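Epoxide hydrolase (Aspergillus niger, PDB 3G02) probably catalyses the hydrolysis of epoxides to vicinal diols, here as an enantioselective alpha/beta-hydrolase fold variant obtained by directed evolution. Local coordinates at residues L364-R368 with A391-V396. The protein carries 9 engineered substitutions. Residue numbers count along the deposited sequence, not the author numbering.
Sequences LVFFR and AFVEQV
Phe366 turns one face of its ring to Phe392, whose CB sits 3.9 Å from the Phe366 ring centroid, 4° off the ring normal, a CH-pi contact. Both side chains take chi1 t. The Phe392 ring then turns its edge to the same face in an offset edge-to-face pair, with centroids 5.5 Å apart and planes at 68°. Phe366 CB also meets Phe392 CD1 at 3.5 Å. Residues 364-368 are extended, except that Val365 has phi/psi -103/-5. Residues 391-396 are helical and run nearly antiparallel to the strand, at 157°, with axes 9.4 Å apart. Phe366 and Phe392 mark the register, CA to CA 6.6 Å. Ala391 CB adds an apolar contact to Phe366 CE2 at 3.8 Å. Val365, chi1 m, brings CG2 to 3.9 Å from Val396 CG1. The CA-to-CB bond of Gln395 points toward the strand, and with chi1 and chi2 both t the side chain lies beside Val365 and Phe366. Arg368 folds back, and its NH1 donates to Phe367 O at 3.2 Å. This is helix-on-sheet packing of an alpha/beta-hydrolase fold, away from the predicted catalytic residues. The C-terminal helix 382-396 covers edge strand 362-369, which pairs through its backbone with strand 340-345. Phe392 and Val396 also reach Ala211 on strand 209-214, and Phe392 and Val393 touch Ile188 on strand 187-191.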
ATOM      1  N   LEU A 364     -28.714  21.358   3.643  1.00 17.48           N
ATOM      2  CA  LEU A 364     -28.967  20.616   2.411  1.00 17.63           C
ATOM      3  C   LEU A 364     -30.304  21.012   1.795  1.00 17.73           C
ATOM      4  O   LEU A 364     -31.359  20.519   2.203  1.00 18.28           O
ATOM      5  CB  LEU A 364     -28.899  19.103   2.663  1.00 17.53           C
ATOM      6  CG  LEU A 364     -28.996  18.177   1.445  1.00 17.38           C
ATOM      7  CD1 LEU A 364     -27.738  18.263   0.585  1.00 18.05           C
ATOM      8  CD2 LEU A 364     -29.251  16.747   1.882  1.00 17.72           C
ATOM      9  N   VAL A 365     -30.239  21.908   0.815  1.00 17.77           N
ATOM     10  CA  VAL A 365     -31.433  22.458   0.167  1.00 17.82           C
ATOM     11  C   VAL A 365     -31.675  21.824  -1.201  1.00 17.75           C
ATOM     12  O   VAL A 365     -32.687  22.087  -1.853  1.00 17.80           O
ATOM     13  CB  VAL A 365     -31.333  24.000   0.010  1.00 17.82           C
ATOM     14  CG1 VAL A 365     -31.312  24.683   1.377  1.00 18.21           C
ATOM     15  CG2 VAL A 365     -30.106  24.393  -0.811  1.00 18.31           C
ATOM     16  N   PHE A 366     -30.737  20.982  -1.627  1.00 17.49           N
ATOM     17  CA  PHE A 366     -30.755  20.407  -2.966  1.00 17.44           C
ATOM     18  C   PHE A 366     -30.162  19.006  -2.911  1.00 17.42           C
ATOM     19  O   PHE A 366     -29.041  18.818  -2.439  1.00 17.38           O
ATOM     20  CB  PHE A 366     -29.958  21.310  -3.912  1.00 17.29           C
ATOM     21  CG  PHE A 366     -29.883  20.819  -5.334  1.00 17.52           C
ATOM     22  CD1 PHE A 366     -28.899  19.910  -5.724  1.00 17.35           C
ATOM     23  CD2 PHE A 366     -30.764  21.303  -6.295  1.00 17.30           C
ATOM     24  CE1 PHE A 366     -28.816  19.473  -7.039  1.00 17.47           C
ATOM     25  CE2 PHE A 366     -30.687  20.870  -7.615  1.00 17.65           C
ATOM     26  CZ  PHE A 366     -29.711  19.956  -7.987  1.00 17.38           C
ATOM     27  N   PHE A 367     -30.930  18.028  -3.378  1.00 17.36           N
ATOM     28  CA  PHE A 367     -30.472  16.645  -3.438  1.00 17.64           C
ATOM     29  C   PHE A 367     -30.992  15.989  -4.704  1.00 18.02           C
ATOM     30  O   PHE A 367     -32.167  16.125  -5.048  1.00 18.22           O
ATOM     31  CB  PHE A 367     -30.937  15.861  -2.205  1.00 17.71           C
ATOM     32  CG  PHE A 367     -30.384  14.462  -2.127  1.00 17.62           C
ATOM     33  CD1 PHE A 367     -29.174  14.212  -1.485  1.00 17.88           C
ATOM     34  CD2 PHE A 367     -31.073  13.392  -2.692  1.00 17.87           C
ATOM     35  CE1 PHE A 367     -28.657  12.918  -1.411  1.00 18.03           C
ATOM     36  CE2 PHE A 367     -30.565  12.096  -2.622  1.00 18.70           C
ATOM     37  CZ  PHE A 367     -29.356  11.860  -1.979  1.00 17.81           C
ATOM     38  N   ARG A 368     -30.104  15.285  -5.399  1.00 18.03           N
ATOM     39  CA  ARG A 368     -30.487  14.513  -6.578  1.00 18.47           C
ATOM     40  C   ARG A 368     -29.878  13.122  -6.514  1.00 18.50           C
ATOM     41  O   ARG A 368     -28.670  12.976  -6.304  1.00 18.33           O
ATOM     42  CB  ARG A 368     -30.037  15.206  -7.870  1.00 18.64           C
ATOM     43  CG  ARG A 368     -30.659  16.572  -8.135  1.00 20.22           C
ATOM     44  CD  ARG A 368     -32.043  16.479  -8.769  1.00 22.27           C
ATOM     45  NE  ARG A 368     -32.573  17.797  -9.129  1.00 23.20           N
ATOM     46  CZ  ARG A 368     -33.236  18.603  -8.297  1.00 24.33           C
ATOM     47  NH1 ARG A 368     -33.462  18.243  -7.039  1.00 24.57           N
ATOM     48  NH2 ARG A 368     -33.674  19.778  -8.728  1.00 24.91           N
ATOM     49  N   ALA A 391     -28.919  23.258 -12.118  1.00 14.06           N
ATOM     50  CA  ALA A 391     -30.152  23.371 -11.333  1.00 14.52           C
ATOM     51  C   ALA A 391     -29.883  23.922  -9.934  1.00 15.03           C
ATOM     52  O   ALA A 391     -30.655  24.742  -9.423  1.00 15.03           O
ATOM     53  CB  ALA A 391     -30.863  22.029 -11.260  1.00 14.48           C
ATOM     54  N   PHE A 392     -28.782  23.485  -9.324  1.00 15.00           N
ATOM     55  CA  PHE A 392     -28.398  23.944  -7.989  1.00 15.42           C
ATOM     56  C   PHE A 392     -28.110  25.445  -7.977  1.00 15.94           C
ATOM     57  O   PHE A 392     -28.599  26.164  -7.100  1.00 16.11           O
ATOM     58  CB  PHE A 392     -27.188  23.148  -7.480  1.00 14.99           C
ATOM     59  CG  PHE A 392     -26.633  23.644  -6.168  1.00 14.52           C
ATOM     60  CD1 PHE A 392     -27.321  23.431  -4.976  1.00 14.49           C
ATOM     61  CD2 PHE A 392     -25.414  24.316  -6.126  1.00 14.04           C
ATOM     62  CE1 PHE A 392     -26.805  23.888  -3.763  1.00 14.41           C
ATOM     63  CE2 PHE A 392     -24.892  24.776  -4.922  1.00 14.57           C
ATOM     64  CZ  PHE A 392     -25.588  24.560  -3.739  1.00 14.32           C
ATOM     65  N   VAL A 393     -27.330  25.913  -8.950  1.00 16.74           N
ATOM     66  CA  VAL A 393     -26.981  27.331  -9.061  1.00 17.72           C
ATOM     67  C   VAL A 393     -28.238  28.174  -9.283  1.00 18.45           C
ATOM     68  O   VAL A 393     -28.426  29.201  -8.630  1.00 18.59           O
ATOM     69  CB  VAL A 393     -25.947  27.596 -10.188  1.00 17.62           C
ATOM     70  CG1 VAL A 393     -25.651  29.085 -10.306  1.00 17.59           C
ATOM     71  CG2 VAL A 393     -24.654  26.820  -9.937  1.00 17.80           C
ATOM     72  N   GLU A 394     -29.100  27.721 -10.193  1.00 19.31           N
ATOM     73  CA  GLU A 394     -30.363  28.409 -10.477  1.00 20.47           C
ATOM     74  C   GLU A 394     -31.227  28.556  -9.226  1.00 20.41           C
ATOM     75  O   GLU A 394     -31.872  29.589  -9.030  1.00 20.83           O
ATOM     76  CB  GLU A 394     -31.138  27.687 -11.583  1.00 20.32           C
ATOM     77  CG  GLU A 394     -30.545  27.877 -12.974  1.00 21.76           C
ATOM     78  CD  GLU A 394     -31.224  27.029 -14.039  1.00 21.98           C
ATOM     79  OE1 GLU A 394     -32.108  26.211 -13.697  1.00 24.68           O
ATOM     80  OE2 GLU A 394     -30.865  27.177 -15.227  1.00 24.59           O
ATOM     81  N   GLN A 395     -31.223  27.529  -8.378  1.00 20.48           N
ATOM     82  CA  GLN A 395     -32.005  27.529  -7.146  1.00 20.56           C
ATOM     83  C   GLN A 395     -31.463  28.493  -6.088  1.00 20.81           C
ATOM     84  O   GLN A 395     -32.241  29.207  -5.448  1.00 20.72           O
ATOM     85  CB  GLN A 395     -32.102  26.110  -6.567  1.00 20.59           C
ATOM     86  CG  GLN A 395     -32.959  26.007  -5.307  1.00 20.47           C
ATOM     87  CD  GLN A 395     -32.961  24.624  -4.686  1.00 20.56           C
ATOM     88  OE1 GLN A 395     -32.784  24.480  -3.476  1.00 21.91           O
ATOM     89  NE2 GLN A 395     -33.172  23.600  -5.507  1.00 19.85           N
ATOM     90  N   VAL A 396     -30.142  28.524  -5.915  1.00 20.83           N
ATOM     91  CA  VAL A 396     -29.545  29.168  -4.735  1.00 21.09           C
ATOM     92  C   VAL A 396     -28.850  30.523  -4.949  1.00 21.55           C
ATOM     93  O   VAL A 396     -28.625  31.253  -3.983  1.00 21.75           O
ATOM     94  CB  VAL A 396     -28.587  28.203  -3.956  1.00 20.99           C
ATOM     95  CG1 VAL A 396     -29.255  26.856  -3.690  1.00 20.68           C
ATOM     96  CG2 VAL A 396     -27.259  28.013  -4.694  1.00 20.28           C
TER